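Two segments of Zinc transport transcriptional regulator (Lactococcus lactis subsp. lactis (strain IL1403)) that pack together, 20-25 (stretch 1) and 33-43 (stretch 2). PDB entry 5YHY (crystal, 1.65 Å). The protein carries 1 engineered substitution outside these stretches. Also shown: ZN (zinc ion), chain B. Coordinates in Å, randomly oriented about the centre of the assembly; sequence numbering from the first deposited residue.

Stretch 1 20-25: ENKHEI
Stretch 2 33-43: DVKLTSTQEHI

A zinc ion joins the two stretches, and no direct hydrogen bond crosses between them. Glu24 OE1 lies 1.9 Å from ZN, and His42 NE2 lies 2.0 Å from ZN. Two further ligand atoms come from elsewhere in the structure. Zinc binding fits a zinc transport regulator.

The two ligand residues lie close together at the shared metal. Glu24 OE1 is 3.3 Å from His42 NE2, but this is no hydrogen bond, because both atoms bind the metal. Glu24 OE2 is 3.2 Å from His42 NE2, with no hydrogen to share. Glu24 OE2 is also 3.2 Å from His42 CE1 and sits at the edge of the imidazole, near its plane.

Stretch 1 has no regular helix or strand. Glu20 is the first residue after a helix to leave helical phi/psi, at -54/128. Asn21 follows with positive phi, 70/25. Lys22 is extended at -125/150, His23 turns at -86/-25, and Glu24 is extended again at -149/148. Ile25 has phi/psi -83/106 and does not reach stretch 2.

Stretch 2 is loop or turn from Asp33 to Thr37. Phi/psi are -75/130 at Asp33, -71/100 at Val34, -87/-39 at Lys35 and -125/152 at Leu36. A helix begins at Ser38 and runs on past Ile43. Thr37 is the N-cap, with phi/psi -75/165 and chi1 p. Thr37 OG1 accepts from Gln40 N at 3.1 Å. In return, Thr37 N donates to Gln40 OE1 at 3.1 Å. The first helical turns are closed by Glu41 N to Thr37 O at 3.0 Å, His42 N to Ser38 O at 2.8 Å and Ile43 N to Thr39 O at 2.9 Å. Residues 38 to 43 keep phi between -74 and -60 and psi between -45 and -31.

The closest CA approach is His23 CA to Ser38 CA, 6.3 Å. Both CA-to-CB bonds point toward the opposing stretch. Ser38 has chi1 p. Water 1 links the pair: its O donates to His23 O at 3.1 Å and hydrogen-bonds Ser38 OG at 3.1 Å.

His23 has the largest covered area in the contact. Its rotamer is m, with chi2 -45°. The ring reaches the loop before the helix. His23 CD2 is 3.3 Å from Leu36 O, 3.9 Å from Thr37 CA and 4.3 Å from Val34 CG1. All three approaches to the ring are oblique. Val34, chi1 m, is poorly ordered; Val34 CG1 also lies 4.0 Å from Asn21 O. These are packing contacts.

Glu24 also points toward stretch 2. Its chi1 is off-well at -92°, chi2 is t and chi3 is -55°. The carboxylate carbon Glu24 CD packs 4.0 Å from Ser38 CB. His42 leaves its backbone sideways, but chi1 m and chi2 167° bring the ring end nearer, to the metal. Ser38 and His42 are four residues apart, so Glu24 meets successive turns of the helix. The two stretches together bury 310 Å².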

# COMPACT_ATOMS: atom_id res chain seq x y z
N GLU A 20 -3.76 0.40 -4.31
CA GLU A 20 -4.98 1.20 -4.40
C GLU A 20 -6.14 0.41 -5.00
O GLU A 20 -6.00 -0.19 -6.06
CB GLU A 20 -4.71 2.47 -5.20
CG GLU A 20 -5.75 3.56 -4.96
CD GLU A 20 -5.44 4.84 -5.70
OE1 GLU A 20 -4.46 4.85 -6.48
OE2 GLU A 20 -6.16 5.84 -5.49
N ASN A 21 -7.27 0.42 -4.30
CA ASN A 21 -8.49 -0.26 -4.74
C ASN A 21 -8.42 -1.79 -4.72
O ASN A 21 -9.14 -2.46 -5.47
CB ASN A 21 -8.90 0.23 -6.13
CG ASN A 21 -9.16 1.73 -6.17
OD1 ASN A 21 -9.66 2.31 -5.21
ND2 ASN A 21 -8.80 2.35 -7.29
N LYS A 22 -7.55 -2.35 -3.87
CA LYS A 22 -7.41 -3.80 -3.76
C LYS A 22 -7.60 -4.27 -2.32
O LYS A 22 -7.31 -3.54 -1.38
CB LYS A 22 -6.04 -4.24 -4.28
CG LYS A 22 -5.88 -4.08 -5.78
CD LYS A 22 -4.49 -4.50 -6.22
CE LYS A 22 -4.25 -4.13 -7.67
NZ LYS A 22 -2.90 -4.54 -8.12
N HIS A 23 -8.10 -5.50 -2.17
CA HIS A 23 -8.29 -6.09 -0.84
C HIS A 23 -7.02 -6.77 -0.38
O HIS A 23 -6.80 -6.94 0.82
CB HIS A 23 -9.40 -7.15 -0.87
CG HIS A 23 -10.78 -6.58 -0.88
ND1 HIS A 23 -11.17 -5.55 -0.05
CD2 HIS A 23 -11.87 -6.92 -1.61
CE1 HIS A 23 -12.45 -5.27 -0.28
NE2 HIS A 23 -12.89 -6.08 -1.22
N GLU A 24 -6.19 -7.18 -1.34
CA GLU A 24 -5.01 -7.97 -1.05
C GLU A 24 -3.93 -7.66 -2.08
O GLU A 24 -4.24 -7.38 -3.23
CB GLU A 24 -5.33 -9.47 -1.15
CG GLU A 24 -5.75 -10.12 0.14
CD GLU A 24 -5.81 -11.63 0.01
OE1 GLU A 24 -6.52 -12.12 -0.88
OE2 GLU A 24 -5.15 -12.32 0.81
N ILE A 25 -2.67 -7.73 -1.66
CA ILE A 25 -1.57 -7.61 -2.61
C ILE A 25 -1.32 -8.98 -3.26
O ILE A 25 -0.80 -9.89 -2.63
CB ILE A 25 -0.28 -7.12 -1.92
CG1 ILE A 25 -0.49 -5.73 -1.32
CG2 ILE A 25 0.88 -7.10 -2.91
CD1 ILE A 25 -0.75 -4.66 -2.34
N ASP A 33 -13.03 -6.24 -11.33
CA ASP A 33 -13.96 -5.73 -10.34
C ASP A 33 -13.88 -6.59 -9.08
O ASP A 33 -13.94 -7.82 -9.15
CB ASP A 33 -15.39 -5.74 -10.90
CG ASP A 33 -15.54 -4.89 -12.15
OD1 ASP A 33 -14.52 -4.67 -12.85
OD2 ASP A 33 -16.67 -4.44 -12.43
N VAL A 34 -13.74 -5.94 -7.93
CA VAL A 34 -13.68 -6.65 -6.65
C VAL A 34 -15.03 -7.24 -6.28
O VAL A 34 -15.92 -6.54 -5.79
CB VAL A 34 -13.17 -5.73 -5.52
CG1 VAL A 34 -11.67 -5.51 -5.64
CG2 VAL A 34 -13.92 -4.40 -5.53
N LYS A 35 -15.19 -8.54 -6.52
CA LYS A 35 -16.47 -9.20 -6.31
C LYS A 35 -16.62 -9.69 -4.87
O LYS A 35 -17.70 -9.59 -4.28
CB LYS A 35 -16.62 -10.38 -7.29
CG LYS A 35 -18.00 -11.03 -7.30
CD LYS A 35 -18.12 -12.07 -8.41
CE LYS A 35 -17.22 -13.28 -8.16
NZ LYS A 35 -17.78 -14.20 -7.12
N LEU A 36 -15.53 -10.20 -4.30
CA LEU A 36 -15.56 -10.80 -2.97
C LEU A 36 -14.55 -10.17 -2.04
O LEU A 36 -13.51 -9.67 -2.47
CB LEU A 36 -15.26 -12.30 -3.08
CG LEU A 36 -16.23 -13.14 -3.91
CD1 LEU A 36 -15.77 -14.58 -3.97
CD2 LEU A 36 -17.63 -13.04 -3.33
N THR A 37 -14.83 -10.20 -0.74
CA THR A 37 -13.86 -9.78 0.25
C THR A 37 -12.81 -10.87 0.36
O THR A 37 -13.03 -11.99 -0.10
CB THR A 37 -14.49 -9.59 1.63
OG1 THR A 37 -14.95 -10.86 2.11
CG2 THR A 37 -15.67 -8.63 1.55
N SER A 38 -11.68 -10.54 0.97
CA SER A 38 -10.63 -11.54 1.14
C SER A 38 -11.10 -12.69 2.01
O SER A 38 -10.81 -13.85 1.72
CB SER A 38 -9.35 -10.89 1.69
OG SER A 38 -9.57 -10.33 2.96
N THR A 39 -11.84 -12.40 3.08
CA THR A 39 -12.34 -13.47 3.94
C THR A 39 -13.24 -14.41 3.12
O THR A 39 -13.13 -15.63 3.24
CB THR A 39 -13.12 -12.92 5.15
OG1 THR A 39 -12.21 -12.21 6.01
CG2 THR A 39 -13.74 -14.06 5.94
N GLN A 40 -14.11 -13.84 2.30
CA GLN A 40 -14.97 -14.66 1.46
C GLN A 40 -14.16 -15.55 0.52
O GLN A 40 -14.44 -16.74 0.40
CB GLN A 40 -15.95 -13.78 0.69
CG GLN A 40 -16.96 -13.12 1.63
CD GLN A 40 -17.60 -11.87 1.06
OE1 GLN A 40 -17.52 -11.59 -0.13
NE2 GLN A 40 -18.24 -11.09 1.94
N GLU A 41 -13.13 -14.97 -0.11
CA GLU A 41 -12.29 -15.74 -1.02
C GLU A 41 -11.59 -16.86 -0.27
O GLU A 41 -11.43 -17.96 -0.79
CB GLU A 41 -11.22 -14.83 -1.67
CG GLU A 41 -11.77 -13.71 -2.54
CD GLU A 41 -11.89 -14.10 -4.00
OE1 GLU A 41 -11.90 -15.30 -4.31
OE2 GLU A 41 -11.99 -13.18 -4.84
N HIS A 42 -11.16 -16.57 0.95
CA HIS A 42 -10.41 -17.56 1.71
C HIS A 42 -11.28 -18.69 2.24
O HIS A 42 -10.82 -19.82 2.34
CB HIS A 42 -9.60 -16.89 2.81
CG HIS A 42 -8.61 -15.92 2.27
ND1 HIS A 42 -7.94 -15.01 3.06
CD2 HIS A 42 -8.18 -15.70 1.00
CE1 HIS A 42 -7.14 -14.28 2.31
NE2 HIS A 42 -7.27 -14.67 1.05
N ILE A 43 -12.55 -18.40 2.53
CA ILE A 43 -13.47 -19.47 2.86
C ILE A 43 -13.61 -20.41 1.67
O ILE A 43 -13.58 -21.63 1.83
CB ILE A 43 -14.83 -18.92 3.30
CG1 ILE A 43 -14.68 -18.26 4.68
CG2 ILE A 43 -15.88 -20.05 3.34
CD1 ILE A 43 -15.97 -17.70 5.23
ZN ZN B . -6.49 -14.05 -0.72
O HOH W 1 -6.78 -9.02 3.09